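Local coordinates for MIPZ (PDB 2XJ9), which inhibits bacterial cell division and positions the division plane, as an ATPase whose localized dimerization and nucleoid binding drive formation of its gradient in the cell, at the interface of chains A and B. Residues are numbered along the deposited sequence; one frame, centred on the assembly and turned at random. Chains: chain A/B, MIPZ.

Contact 1: the interface of chains A and B. Residues chain A 135-136, 195; chain B 222, 225-226.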
ATOM      1  N   ASP A 135       1.367 -10.196   6.138  1.00 33.87           N
ATOM      2  CA  ASP A 135       1.324 -11.640   6.200  1.00 32.02           C
ATOM      3  C   ASP A 135       0.528 -12.144   4.990  1.00 37.88           C
ATOM      4  O   ASP A 135      -0.666 -12.394   5.074  1.00 40.16           O
ATOM      5  CB  ASP A 135       0.614 -11.998   7.493  1.00 31.29           C
ATOM      6  CG  ASP A 135       0.750 -13.433   7.850  1.00 44.18           C
ATOM      7  OD1 ASP A 135      -0.221 -13.981   8.431  1.00 54.58           O
ATOM      8  OD2 ASP A 135       1.824 -14.004   7.568  1.00 54.08           O
ATOM      9  N   SER A 136       1.184 -12.271   3.848  1.00 34.41           N
ATOM     10  CA  SER A 136       0.449 -12.458   2.613  1.00 28.41           C
ATOM     11  C   SER A 136       1.391 -12.726   1.445  1.00 30.35           C
ATOM     12  O   SER A 136       2.426 -12.073   1.307  1.00 28.35           O
ATOM     13  CB  SER A 136      -0.383 -11.206   2.316  1.00 28.54           C
ATOM     14  OG  SER A 136      -0.883 -11.216   0.988  1.00 30.17           O
ATOM     15  N   ASN A 195      -2.024 -20.321   6.442  1.00 66.88           N
ATOM     16  CA  ASN A 195      -1.346 -19.335   5.585  1.00 60.31           C
ATOM     17  C   ASN A 195      -0.098 -18.742   6.269  1.00 66.68           C
ATOM     18  O   ASN A 195       0.946 -18.539   5.619  1.00 59.15           O
ATOM     19  CB  ASN A 195      -2.323 -18.226   5.123  1.00 61.76           C
ATOM     20  CG  ASN A 195      -1.753 -17.345   3.976  1.00 57.15           C
ATOM     21  OD1 ASN A 195      -1.739 -16.106   4.064  1.00 39.35           O
ATOM     22  ND2 ASN A 195      -1.298 -17.991   2.899  1.00 47.26           N
TER
ATOM     23  N   VAL B 222      -8.583 -14.327   5.419  1.00 20.68           N
ATOM     24  CA  VAL B 222      -7.507 -15.145   4.876  1.00 26.62           C
ATOM     25  C   VAL B 222      -7.799 -15.639   3.471  1.00 32.60           C
ATOM     26  O   VAL B 222      -6.908 -15.758   2.633  1.00 33.36           O
ATOM     27  CB  VAL B 222      -7.261 -16.360   5.754  1.00 33.04           C
ATOM     28  CG1 VAL B 222      -5.834 -16.852   5.582  1.00 36.30           C
ATOM     29  CG2 VAL B 222      -7.512 -15.999   7.203  1.00 43.26           C
ATOM     30  N   ARG B 225      -6.738 -13.822   0.303  1.00 30.51           N
ATOM     31  CA  ARG B 225      -5.329 -13.550   0.181  1.00 27.59           C
ATOM     32  C   ARG B 225      -4.555 -14.850   0.090  1.00 35.31           C
ATOM     33  O   ARG B 225      -3.397 -14.894  -0.336  1.00 37.66           O
ATOM     34  CB  ARG B 225      -4.878 -12.812   1.428  1.00 27.11           C
ATOM     35  CG  ARG B 225      -3.691 -13.459   2.080  1.00 36.25           C
ATOM     36  CD  ARG B 225      -3.694 -13.289   3.578  1.00 37.26           C
ATOM     37  NE  ARG B 225      -3.633 -11.935   4.004  1.00 37.97           N
ATOM     38  CZ  ARG B 225      -4.162 -11.345   5.067  1.00 53.00           C
ATOM     39  NH1 ARG B 225      -4.943 -11.944   5.963  1.00 52.00           N
ATOM     40  NH2 ARG B 225      -3.885 -10.060   5.187  1.00 49.60           N
ATOM     41  N   GLU B 226      -5.221 -15.912   0.494  1.00 33.52           N
ATOM     42  CA  GLU B 226      -4.584 -17.179   0.738  1.00 31.55           C
ATOM     43  C   GLU B 226      -4.350 -17.953  -0.548  1.00 36.21           C
ATOM     44  O   GLU B 226      -3.471 -18.807  -0.613  1.00 35.99           O
ATOM     45  CB  GLU B 226      -5.483 -17.988   1.663  1.00 35.43           C
ATOM     46  CG  GLU B 226      -4.946 -19.344   2.011  1.00 57.66           C
ATOM     47  CD  GLU B 226      -5.919 -20.146   2.855  1.00 72.40           C
ATOM     48  OE1 GLU B 226      -7.143 -20.056   2.608  1.00 54.74           O
ATOM     49  OE2 GLU B 226      -5.451 -20.862   3.768  1.00 82.74           O
TER

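Contact 2: the interface of chains A and B. Residues chain A 58, 229-230; chain B 137, 148, 151.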
ATOM      1  N   TRP A  58      -1.098  20.417  16.299  1.00 40.71           N
ATOM      2  CA  TRP A  58      -1.858  19.971  17.466  1.00 41.38           C
ATOM      3  C   TRP A  58      -1.243  20.411  18.810  1.00 52.93           C
ATOM      4  O   TRP A  58      -1.906  21.073  19.618  1.00 52.92           O
ATOM      5  CB  TRP A  58      -2.045  18.456  17.441  1.00 38.41           C
ATOM      6  CG  TRP A  58      -2.942  17.965  18.540  1.00 44.58           C
ATOM      7  CD1 TRP A  58      -4.291  17.808  18.481  1.00 45.30           C
ATOM      8  CD2 TRP A  58      -2.553  17.579  19.864  1.00 48.65           C
ATOM      9  NE1 TRP A  58      -4.770  17.343  19.677  1.00 39.81           N
ATOM     10  CE2 TRP A  58      -3.726  17.198  20.547  1.00 46.72           C
ATOM     11  CE3 TRP A  58      -1.331  17.516  20.537  1.00 51.52           C
ATOM     12  CZ2 TRP A  58      -3.712  16.757  21.867  1.00 49.10           C
ATOM     13  CZ3 TRP A  58      -1.318  17.079  21.852  1.00 54.89           C
ATOM     14  CH2 TRP A  58      -2.503  16.700  22.502  1.00 45.61           C
ATOM     15  N   PRO A 229      -4.488  11.723  12.824  1.00 35.02           N
ATOM     16  CA  PRO A 229      -4.921  13.111  12.598  1.00 40.85           C
ATOM     17  C   PRO A 229      -4.318  14.112  13.594  1.00 43.77           C
ATOM     18  O   PRO A 229      -4.274  15.306  13.301  1.00 49.93           O
ATOM     19  CB  PRO A 229      -6.448  13.035  12.758  1.00 31.11           C
ATOM     20  CG  PRO A 229      -6.777  11.609  12.452  1.00 31.40           C
ATOM     21  CD  PRO A 229      -5.619  10.786  12.937  1.00 30.51           C
ATOM     22  N   PHE A 230      -3.860  13.628  14.747  1.00 40.08           N
ATOM     23  CA  PHE A 230      -3.317  14.497  15.785  1.00 42.16           C
ATOM     24  C   PHE A 230      -1.804  14.525  15.733  1.00 45.04           C
ATOM     25  O   PHE A 230      -1.167  15.374  16.348  1.00 38.84           O
ATOM     26  CB  PHE A 230      -3.722  13.997  17.157  1.00 43.65           C
ATOM     27  CG  PHE A 230      -5.189  13.758  17.304  1.00 48.00           C
ATOM     28  CD1 PHE A 230      -5.668  12.500  17.613  1.00 46.73           C
ATOM     29  CD2 PHE A 230      -6.091  14.790  17.127  1.00 50.61           C
ATOM     30  CE1 PHE A 230      -7.011  12.283  17.752  1.00 48.59           C
ATOM     31  CE2 PHE A 230      -7.436  14.571  17.266  1.00 45.25           C
ATOM     32  CZ  PHE A 230      -7.894  13.319  17.580  1.00 40.01           C
TER
ATOM     33  N   PHE B 137      -7.418   6.825   8.886  1.00 19.99           N
ATOM     34  CA  PHE B 137      -7.255   8.213   8.519  1.00 22.63           C
ATOM     35  C   PHE B 137      -6.017   8.425   7.657  1.00 31.23           C
ATOM     36  O   PHE B 137      -5.907   9.405   6.914  1.00 31.87           O
ATOM     37  CB  PHE B 137      -7.213   9.068   9.761  1.00 21.81           C
ATOM     38  CG  PHE B 137      -8.547   9.562  10.184  1.00 33.58           C
ATOM     39  CD1 PHE B 137      -9.216   8.971  11.239  1.00 37.72           C
ATOM     40  CD2 PHE B 137      -9.148  10.610   9.518  1.00 31.89           C
ATOM     41  CE1 PHE B 137     -10.447   9.427  11.627  1.00 41.39           C
ATOM     42  CE2 PHE B 137     -10.378  11.079   9.913  1.00 33.58           C
ATOM     43  CZ  PHE B 137     -11.026  10.492  10.961  1.00 35.16           C
ATOM     44  N   PRO B 148      -6.454  19.025  12.147  1.00 58.87           N
ATOM     45  CA  PRO B 148      -5.827  18.347  13.292  1.00 55.01           C
ATOM     46  C   PRO B 148      -6.497  18.691  14.597  1.00 54.86           C
ATOM     47  O   PRO B 148      -6.689  17.819  15.435  1.00 52.91           O
ATOM     48  CB  PRO B 148      -4.422  18.941  13.323  1.00 38.88           C
ATOM     49  CG  PRO B 148      -4.210  19.466  11.981  1.00 51.52           C
ATOM     50  CD  PRO B 148      -5.533  20.004  11.564  1.00 47.08           C
ATOM     51  N   LEU B 151     -10.916  19.029  13.375  1.00 67.58           N
ATOM     52  CA  LEU B 151     -11.091  17.644  12.927  1.00 61.15           C
ATOM     53  C   LEU B 151     -12.161  17.622  11.855  1.00 58.16           C
ATOM     54  O   LEU B 151     -12.605  16.568  11.402  1.00 51.47           O
ATOM     55  CB  LEU B 151     -11.424  16.685  14.074  1.00 48.05           C
ATOM     56  CG  LEU B 151     -11.002  15.239  13.800  1.00 53.64           C
ATOM     57  CD1 LEU B 151      -9.546  15.180  13.361  1.00 55.01           C
ATOM     58  CD2 LEU B 151     -11.225  14.360  15.014  1.00 42.78           C
TER

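Contact 1: the interface of chains A and B
B:Arg225 reaches across the dimer interface between the carbonyl of A:Asp135, the side chain of A:Ser136 and the amide of A:Asn195. Its chain is bent at chi2 and at chi3 (-62°), which carries the guanidinium past the carbonyl of A:Asp135. A:Asp135 O lies 3.2 Å from B:Arg225 NE, but the N-H is not aimed at the oxygen, so the approach is polar packing and not a hydrogen bond. The amide of A:Asn195 lies across the arginine chain at a slant, its plane 14° from that of the guanidinium. It touches the aliphatic stem, with A:Asn195 OD1 3.5 Å from B:Arg225 CD. From another direction A:Ser136 CB packs against the same stem, 4.0 Å from B:Arg225 CG. Nearer the backbone, A:Asn195 CB meets the B:Val222 methyl CG1 at 3.8 Å, while ND2 sits 4.0 Å from B:Glu226 CG as the two side chains run antiparallel. A:Asp135 OD1 and B:Arg225 NH1 are 5.7 Å apart, too far for a salt bridge, though the opposite charges may still attract. An alanine in place of B:Arg225 would probably leave A:Ser136 CB and A:Asn195 OD1 without their packing partner. A:Ser136 and B:Arg225 also line nucleotide-analogue pockets, so nucleotide binding and dimer contact are probably coupled here. Chain A contributes the loop after strand 128-134 and the start of helix 194-210; chain B the 3-10 helix 222-224 and the residues just after it.

Contact 2: the interface of chains A and B
This is a mainly apolar patch of the two-fold MipZ dimer interface, in which A:Pro229 fits between B:Phe137, B:Pro148 and B:Leu151 and helps hold the subunits together by shape and not by polar bonds. The side chains of A:Pro229 and B:Phe137 run at about a right angle to each other, with the proline CG above one face of the phenyl ring in a CH-pi contact. That carbon, A:Pro229 CG, is 3.9 Å from the B:Phe137 ring centroid, displaced toward the rim at B:Phe137 CG, the ring atom that carries CB. A second ring carbon, A:Pro229 CB, takes the B:Leu151 methyl CD1 at 3.8 Å; the leucine CG is anti to the backbone N (chi1 -154°), and chi2 of 51° turns CD1 to the proline. On the backbone side, A:Pro229 O rests 3.4 Å from B:Pro148 CA. The carbonyl oxygen of B:Pro148 in turn faces aromatic carbons of chain A: A:Phe230 CD2 is 3.5 Å from B:Pro148 O, and A:Trp58 CD1 lies 3.9 Å from it. For the tryptophan, marginal here, the oxygen arrives at the edge, in the indole plane. Within chain A, A:Phe230 CB lies over one indole face, toward its rim. A:Pro229 and A:Phe230 belong to the 3-10 helix 228-230 and A:Trp58 to helix 47-62, whereas B:Phe137 opens helix 137-143 of chain B and B:Pro148 and B:Leu151 lie in the loop between strands 144-145 and 155-156.

The C-alpha centres of contact 1 and contact 2 are about 32 Å apart, so they brace well-separated parts of one dimer interface. No residue is common to both, yet the same two stretches of MipZ serve each: residues 135-137, at the end of strand 128-134 and the start of the following helix, and residues 222-230, with their two 3-10 helices. The chains exchange roles, chain A giving the first stretch in contact 1 and the second in contact 2. Two-fold symmetry supplies a twin of each, so the first stretch of either subunit probably packs against the second of its partner.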